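Local coordinates for protein glutathione S-transferase (PDB 4E8H) that binds glutathione and, as a homodimer, probably catalyses conjugation of glutathione, through its thiol, to electrophilic compounds, at residues 47-52 against 58-63; 66-69 against 73-76. One frame throughout, in Å; residues are numbered along the deposited sequence.

Interaction 1: residues 47-52 against 58-63; sequences PEYLKM and IPTMDD. With GSH (glutathione), chain F.
Tyr49 reaches away from its short helix so that its phenol oxygen meets both Ile58 in the loop and Thr60 at the start of strand 60-63: OH lies 3.3 Å from CG2 of Ile58 and 3.2 Å from OG1 of Thr60. With CG anti to the backbone N (chi1 -157°), the ring extends from the helix toward the strand, crossing Ile58 at about a right angle. The firm polar partner of both hydroxyls is the carbonyl of Thr57, which accepts a hydrogen bond from each; Asn53 ND2 also bonds to Thr60 OG1. Met52 bends at its last torsion, laying CE 3.5 Å above the Tyr49 ring plane, offset toward the rim, and bringing the same methyl 4.0 Å from CG2 of Thr60. A valine in place of Thr60 would probably leave Asn53 ND2 without its mate and Thr57 O with one bond fewer. Ile58 turns its backbone to glutathione: its N donates to GSH O2 at 2.8 Å (161°), and GSH N2 donates to its O at 2.9 Å (157°). The peptide bond that follows, before Pro59, is cis, the cis-proline of the thioredoxin-like fold. The ligand is thus paired with the main chain in the manner of an antiparallel hydrogen-bonded pair, while the two hydroxyls converging on Thr57 O, just before Ile58, probably help to fix the loop that presents those backbone groups.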
ATOM      1  N   PRO B  47       3.589  -8.144  26.219  1.00 18.96           N
ATOM      2  CA  PRO B  47       3.034  -6.820  26.526  1.00 18.67           C
ATOM      3  C   PRO B  47       3.921  -5.662  26.047  1.00 18.36           C
ATOM      4  O   PRO B  47       3.404  -4.613  25.653  1.00 18.30           O
ATOM      5  CB  PRO B  47       2.942  -6.832  28.052  1.00 18.70           C
ATOM      6  CG  PRO B  47       2.710  -8.258  28.388  1.00 18.84           C
ATOM      7  CD  PRO B  47       3.497  -9.054  27.379  1.00 18.98           C
ATOM      8  N   GLU B  48       5.238  -5.866  26.075  1.00 17.94           N
ATOM      9  CA  GLU B  48       6.209  -4.863  25.630  1.00 17.58           C
ATOM     10  C   GLU B  48       6.143  -4.619  24.122  1.00 16.91           C
ATOM     11  O   GLU B  48       6.122  -3.467  23.678  1.00 16.77           O
ATOM     12  CB  GLU B  48       7.633  -5.271  26.032  1.00 17.86           C
ATOM     13  CG  GLU B  48       7.931  -5.188  27.532  1.00 19.06           C
ATOM     14  CD  GLU B  48       7.263  -6.287  28.351  1.00 20.56           C
ATOM     15  OE1 GLU B  48       6.926  -7.354  27.789  1.00 20.99           O
ATOM     16  OE2 GLU B  48       7.081  -6.080  29.571  1.00 21.30           O
ATOM     17  N   TYR B  49       6.113  -5.701  23.343  1.00 16.16           N
ATOM     18  CA  TYR B  49       6.042  -5.589  21.886  1.00 15.42           C
ATOM     19  C   TYR B  49       4.710  -4.990  21.452  1.00 15.15           C
ATOM     20  O   TYR B  49       4.671  -4.150  20.552  1.00 15.07           O
ATOM     21  CB  TYR B  49       6.260  -6.942  21.197  1.00 15.30           C
ATOM     22  CG  TYR B  49       6.736  -6.816  19.759  1.00 14.60           C
ATOM     23  CD1 TYR B  49       8.090  -6.919  19.446  1.00 14.15           C
ATOM     24  CD2 TYR B  49       5.836  -6.586  18.716  1.00 13.99           C
ATOM     25  CE1 TYR B  49       8.538  -6.800  18.135  1.00 13.79           C
ATOM     26  CE2 TYR B  49       6.275  -6.464  17.399  1.00 13.58           C
ATOM     27  CZ  TYR B  49       7.628  -6.572  17.118  1.00 13.62           C
ATOM     28  OH  TYR B  49       8.074  -6.452  15.824  1.00 13.48           O
ATOM     29  N   LEU B  50       3.629  -5.418  22.100  1.00 14.82           N
ATOM     30  CA  LEU B  50       2.285  -4.939  21.774  1.00 14.60           C
ATOM     31  C   LEU B  50       2.111  -3.450  22.077  1.00 14.52           C
ATOM     32  O   LEU B  50       1.440  -2.737  21.328  1.00 14.42           O
ATOM     33  CB  LEU B  50       1.218  -5.780  22.484  1.00 14.52           C
ATOM     34  CG  LEU B  50       1.046  -7.222  21.986  1.00 14.44           C
ATOM     35  CD1 LEU B  50       0.266  -8.054  22.993  1.00 14.27           C
ATOM     36  CD2 LEU B  50       0.372  -7.264  20.617  1.00 14.21           C
ATOM     37  N   LYS B  51       2.726  -2.992  23.168  1.00 14.47           N
ATOM     38  CA  LYS B  51       2.778  -1.565  23.499  1.00 14.46           C
ATOM     39  C   LYS B  51       3.471  -0.778  22.383  1.00 14.12           C
ATOM     40  O   LYS B  51       2.989   0.280  21.966  1.00 14.18           O
ATOM     41  CB  LYS B  51       3.494  -1.344  24.838  1.00 14.68           C
ATOM     42  CG  LYS B  51       3.666   0.125  25.229  1.00 15.64           C
ATOM     43  CD  LYS B  51       4.163   0.272  26.662  1.00 17.30           C
ATOM     44  CE  LYS B  51       4.219   1.737  27.070  1.00 18.17           C
ATOM     45  NZ  LYS B  51       4.619   1.916  28.495  1.00 18.85           N
ATOM     46  N   MET B  52       4.596  -1.307  21.906  1.00 13.60           N
ATOM     47  CA  MET B  52       5.341  -0.709  20.803  1.00 13.15           C
ATOM     48  C   MET B  52       4.544  -0.766  19.493  1.00 12.67           C
ATOM     49  O   MET B  52       4.357   0.257  18.830  1.00 12.65           O
ATOM     50  CB  MET B  52       6.705  -1.397  20.655  1.00 13.27           C
ATOM     51  CG  MET B  52       7.556  -0.883  19.500  1.00 13.80           C
ATOM     52  SD  MET B  52       9.181  -1.655  19.370  1.00 15.12           S
ATOM     53  CE  MET B  52       8.739  -3.352  19.003  1.00 14.78           C
ATOM     54  N   ILE B  58       6.413  -7.840  12.130  1.00  9.91           N
ATOM     55  CA  ILE B  58       7.769  -7.488  11.734  1.00  9.65           C
ATOM     56  C   ILE B  58       7.752  -7.194  10.226  1.00  9.42           C
ATOM     57  O   ILE B  58       6.999  -7.830   9.484  1.00  9.35           O
ATOM     58  CB  ILE B  58       8.802  -8.597  12.083  1.00  9.72           C
ATOM     59  CG1 ILE B  58       8.391  -9.949  11.485  1.00  9.78           C
ATOM     60  CG2 ILE B  58       8.987  -8.697  13.599  1.00  9.73           C
ATOM     61  CD1 ILE B  58       9.522 -10.961  11.385  1.00 10.29           C
ATOM     62  N   PRO B  59       8.563  -6.223   9.764  1.00  9.24           N
ATOM     63  CA  PRO B  59       9.513  -5.404  10.512  1.00  9.11           C
ATOM     64  C   PRO B  59       8.842  -4.298  11.319  1.00  9.07           C
ATOM     65  O   PRO B  59       7.813  -3.759  10.906  1.00  9.08           O
ATOM     66  CB  PRO B  59      10.379  -4.787   9.411  1.00  9.11           C
ATOM     67  CG  PRO B  59       9.473  -4.681   8.245  1.00  9.14           C
ATOM     68  CD  PRO B  59       8.556  -5.875   8.331  1.00  9.19           C
ATOM     69  N   THR B  60       9.424  -3.992  12.472  1.00  9.00           N
ATOM     70  CA  THR B  60       9.072  -2.801  13.228  1.00  8.91           C
ATOM     71  C   THR B  60      10.358  -2.016  13.461  1.00  9.04           C
ATOM     72  O   THR B  60      11.363  -2.564  13.925  1.00  8.92           O
ATOM     73  CB  THR B  60       8.343  -3.142  14.554  1.00  8.89           C
ATOM     74  OG1 THR B  60       7.102  -3.797  14.258  1.00  8.82           O
ATOM     75  CG2 THR B  60       8.050  -1.884  15.362  1.00  8.72           C
ATOM     76  N   MET B  61      10.324  -0.738  13.102  1.00  9.31           N
ATOM     77  CA  MET B  61      11.472   0.141  13.242  1.00  9.72           C
ATOM     78  C   MET B  61      11.362   0.983  14.510  1.00  9.97           C
ATOM     79  O   MET B  61      10.286   1.490  14.835  1.00  9.94           O
ATOM     80  CB  MET B  61      11.577   1.053  12.019  1.00  9.72           C
ATOM     81  CG  MET B  61      12.753   2.010  12.052  1.00 10.18           C
ATOM     82  SD  MET B  61      12.475   3.501  11.084  1.00 11.18           S
ATOM     83  CE  MET B  61      11.371   4.411  12.168  1.00 10.98           C
ATOM     84  N   ASP B  62      12.482   1.118  15.221  1.00 10.39           N
ATOM     85  CA  ASP B  62      12.610   2.074  16.322  1.00 10.89           C
ATOM     86  C   ASP B  62      13.782   3.019  16.046  1.00 11.15           C
ATOM     87  O   ASP B  62      14.943   2.690  16.320  1.00 11.14           O
ATOM     88  CB  ASP B  62      12.775   1.353  17.672  1.00 10.94           C
ATOM     89  CG  ASP B  62      13.023   2.314  18.844  1.00 11.38           C
ATOM     90  OD1 ASP B  62      13.003   3.553  18.663  1.00 11.74           O
ATOM     91  OD2 ASP B  62      13.245   1.815  19.965  1.00 12.29           O
ATOM     92  N   ASP B  63      13.463   4.183  15.484  1.00 11.52           N
ATOM     93  CA  ASP B  63      14.436   5.251  15.287  1.00 12.02           C
ATOM     94  C   ASP B  63      14.431   6.129  16.529  1.00 12.24           C
ATOM     95  O   ASP B  63      13.676   7.106  16.615  1.00 12.30           O
ATOM     96  CB  ASP B  63      14.118   6.065  14.019  1.00 12.09           C
ATOM     97  CG  ASP B  63      15.039   7.274  13.830  1.00 12.55           C
ATOM     98  OD1 ASP B  63      16.128   7.330  14.440  1.00 13.13           O
ATOM     99  OD2 ASP B  63      14.664   8.179  13.055  1.00 13.24           O
TER
HETATM  100  N1  GSH F 301       2.510  -5.388   5.098  1.00  8.44           N
HETATM  101  CA1 GSH F 301       3.482  -5.647   6.146  1.00  8.82           C
HETATM  102  C1  GSH F 301       4.783  -4.987   5.785  1.00  8.57           C
HETATM  103  O11 GSH F 301       5.045  -4.713   4.594  1.00  8.49           O
HETATM  104  O12 GSH F 301       5.618  -4.700   6.672  1.00  8.41           O
HETATM  105  CB1 GSH F 301       3.681  -7.152   6.308  1.00  9.43           C
HETATM  106  CG1 GSH F 301       4.149  -7.498   7.721  1.00 10.48           C
HETATM  107  CD1 GSH F 301       3.877  -8.951   8.050  1.00 11.27           C
HETATM  108  OE1 GSH F 301       2.636  -9.539   7.728  1.00 11.70           O
HETATM  109  N2  GSH F 301       4.854  -9.626   8.654  1.00 11.93           N
HETATM  110  CA2 GSH F 301       4.674 -10.993   9.113  1.00 12.98           C
HETATM  111  C2  GSH F 301       4.296 -11.015  10.563  1.00 13.25           C
HETATM  112  O2  GSH F 301       4.793 -10.004  11.408  1.00 13.49           O
HETATM  113  CB2 GSH F 301       5.966 -11.777   8.911  1.00 13.54           C
HETATM  114  SG2 GSH F 301       6.413 -11.957   7.166  1.00 14.91           S
HETATM  115  N3  GSH F 301       3.501 -11.999  10.988  1.00 13.62           N
HETATM  116  CA3 GSH F 301       3.204 -12.212  12.397  1.00 14.17           C
HETATM  117  C3  GSH F 301       1.972 -11.460  12.851  1.00 14.75           C
HETATM  118  O31 GSH F 301       1.470 -10.570  12.131  1.00 15.03           O
HETATM  119  O32 GSH F 301       1.436 -11.716  13.954  1.00 14.91           O

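Interaction 2: residues 66-69 against 73-76; sequences FILW and AIQT
Leu68 carries CG anti to its backbone N (chi1 -173°), and a chi2 of 66° then sets CD2 against the helix backbone, 3.7 Å from both Ala73 O and Ile74 CA. Ile74 answers with CG1 anti to its own carbonyl carbon (chi1 -66°), and its extended chi2 carries CD1 back to the strand, 3.7 Å from Leu68 O and 4.0 Å from Trp69 CA. The two side chains run antiparallel alongside one another, with CD2 of Leu68 lying 3.9 Å from CG1 of Ile74. Here the edge strand of the N-terminal thioredoxin-like sheet, 66-69, meets the first turns of helix 71-82, which follows it directly in the chain and packs back on it. Ala73 fits in at the strand's end, its CB 4.0 Å from Trp69 O; a side chain this small probably allows the close approach of helix and strand there. Trp69 points its CB away from the helix, and its indole NE1 is hydrogen-bonded to Gln55 OE1, so this residue meets the helix chiefly through its backbone. In the dimer, Ala97 and Gln101 of the second subunit pack on Leu68 and Trp69 respectively.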
ATOM      1  N   PHE B  66      11.112   6.818  17.974  1.00  9.99           N
ATOM      2  CA  PHE B  66      10.066   6.875  16.954  1.00  9.26           C
ATOM      3  C   PHE B  66       9.821   5.483  16.382  1.00  8.93           C
ATOM      4  O   PHE B  66      10.712   4.881  15.774  1.00  8.80           O
ATOM      5  CB  PHE B  66      10.421   7.881  15.848  1.00  9.18           C
ATOM      6  CG  PHE B  66       9.417   7.939  14.723  1.00  8.70           C
ATOM      7  CD1 PHE B  66       8.104   8.346  14.954  1.00  8.64           C
ATOM      8  CD2 PHE B  66       9.793   7.601  13.424  1.00  8.26           C
ATOM      9  CE1 PHE B  66       7.176   8.402  13.913  1.00  8.31           C
ATOM     10  CE2 PHE B  66       8.873   7.655  12.375  1.00  8.26           C
ATOM     11  CZ  PHE B  66       7.561   8.057  12.621  1.00  8.19           C
ATOM     12  N   ILE B  67       8.606   4.984  16.597  1.00  8.40           N
ATOM     13  CA  ILE B  67       8.208   3.648  16.161  1.00  7.99           C
ATOM     14  C   ILE B  67       7.454   3.703  14.835  1.00  7.74           C
ATOM     15  O   ILE B  67       6.586   4.556  14.642  1.00  7.68           O
ATOM     16  CB  ILE B  67       7.314   2.941  17.221  1.00  8.00           C
ATOM     17  CG1 ILE B  67       7.895   3.086  18.638  1.00  7.93           C
ATOM     18  CG2 ILE B  67       7.074   1.473  16.847  1.00  7.85           C
ATOM     19  CD1 ILE B  67       9.275   2.447  18.860  1.00  8.23           C
ATOM     20  N   LEU B  68       7.793   2.788  13.929  1.00  7.38           N
ATOM     21  CA  LEU B  68       7.091   2.655  12.656  1.00  7.07           C
ATOM     22  C   LEU B  68       7.077   1.200  12.193  1.00  6.90           C
ATOM     23  O   LEU B  68       8.066   0.479  12.350  1.00  6.94           O
ATOM     24  CB  LEU B  68       7.754   3.544  11.595  1.00  7.10           C
ATOM     25  CG  LEU B  68       7.123   3.725  10.211  1.00  7.08           C
ATOM     26  CD1 LEU B  68       5.791   4.469  10.287  1.00  7.04           C
ATOM     27  CD2 LEU B  68       8.091   4.462   9.300  1.00  6.99           C
ATOM     28  N   TRP B  69       5.948   0.768  11.636  1.00  6.59           N
ATOM     29  CA  TRP B  69       5.876  -0.518  10.946  1.00  6.36           C
ATOM     30  C   TRP B  69       5.272  -0.341   9.541  1.00  6.17           C
ATOM     31  O   TRP B  69       4.976   0.785   9.133  1.00  6.06           O
ATOM     32  CB  TRP B  69       5.169  -1.590  11.797  1.00  6.38           C
ATOM     33  CG  TRP B  69       3.767  -1.254  12.184  1.00  6.57           C
ATOM     34  CD1 TRP B  69       2.631  -1.663  11.553  1.00  6.56           C
ATOM     35  CD2 TRP B  69       3.344  -0.449  13.294  1.00  6.49           C
ATOM     36  NE1 TRP B  69       1.525  -1.160  12.193  1.00  7.15           N
ATOM     37  CE2 TRP B  69       1.933  -0.410  13.265  1.00  6.67           C
ATOM     38  CE3 TRP B  69       4.020   0.248  14.308  1.00  6.19           C
ATOM     39  CZ2 TRP B  69       1.178   0.297  14.210  1.00  6.75           C
ATOM     40  CZ3 TRP B  69       3.268   0.954  15.249  1.00  6.38           C
ATOM     41  CH2 TRP B  69       1.860   0.972  15.190  1.00  6.53           C
ATOM     42  N   ALA B  73       6.359   1.966   4.209  1.00  6.11           N
ATOM     43  CA  ALA B  73       6.382   3.234   4.949  1.00  6.15           C
ATOM     44  C   ALA B  73       7.746   3.475   5.603  1.00  6.21           C
ATOM     45  O   ALA B  73       8.222   4.613   5.654  1.00  6.15           O
ATOM     46  CB  ALA B  73       5.275   3.265   5.993  1.00  6.14           C
ATOM     47  N   ILE B  74       8.361   2.402   6.103  1.00  6.23           N
ATOM     48  CA  ILE B  74       9.715   2.461   6.661  1.00  6.36           C
ATOM     49  C   ILE B  74      10.731   2.873   5.593  1.00  6.50           C
ATOM     50  O   ILE B  74      11.540   3.777   5.817  1.00  6.55           O
ATOM     51  CB  ILE B  74      10.136   1.119   7.317  1.00  6.34           C
ATOM     52  CG1 ILE B  74       9.277   0.830   8.555  1.00  6.31           C
ATOM     53  CG2 ILE B  74      11.618   1.146   7.701  1.00  6.30           C
ATOM     54  CD1 ILE B  74       9.380  -0.601   9.076  1.00  6.02           C
ATOM     55  N   GLN B  75      10.672   2.214   4.436  1.00  6.56           N
ATOM     56  CA  GLN B  75      11.536   2.532   3.297  1.00  6.72           C
ATOM     57  C   GLN B  75      11.497   4.010   2.931  1.00  6.78           C
ATOM     58  O   GLN B  75      12.542   4.660   2.823  1.00  6.91           O
ATOM     59  CB  GLN B  75      11.102   1.743   2.069  1.00  6.71           C
ATOM     60  CG  GLN B  75      11.581   0.323   1.999  1.00  6.82           C
ATOM     61  CD  GLN B  75      11.193  -0.307   0.684  1.00  7.32           C
ATOM     62  OE1 GLN B  75      10.026  -0.631   0.455  1.00  7.67           O
ATOM     63  NE2 GLN B  75      12.166  -0.463  -0.205  1.00  7.02           N
ATOM     64  N   THR B  76      10.288   4.526   2.723  1.00  6.78           N
ATOM     65  CA  THR B  76      10.108   5.909   2.299  1.00  6.97           C
ATOM     66  C   THR B  76      10.523   6.892   3.395  1.00  7.29           C
ATOM     67  O   THR B  76      11.104   7.940   3.098  1.00  7.39           O
ATOM     68  CB  THR B  76       8.666   6.193   1.820  1.00  6.93           C
ATOM     69  OG1 THR B  76       7.733   5.833   2.845  1.00  6.59           O
ATOM     70  CG2 THR B  76       8.354   5.403   0.551  1.00  6.65           C
TER

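How the interactions relate
Interaction 1 and interaction 2 sit in series along the N-terminal domain, their centres about 11 Å apart, and join through the antiparallel neighbours 60-63 and 66-69. Met61 N lies 2.7 Å from Leu68 O, a probable hydrogen bond that ties the strands together, and Met52 O touches Ile67 CG2 at 3.6 Å. Nearer the ligand, Pro59 O is 3.5 Å from Trp69 CB. Interaction 1 helps to form the glutathione site, supplying Ile58 and Pro59, and interaction 2 lies beside it, the Trp69 side chain about 6 Å from the ligand. Strand 66-69 leads through Glu70 into Ser71 and Arg72 at the start of helix 71-82; Glu70 and Ser71, like Ile58, are hydrogen-bonded to glutathione.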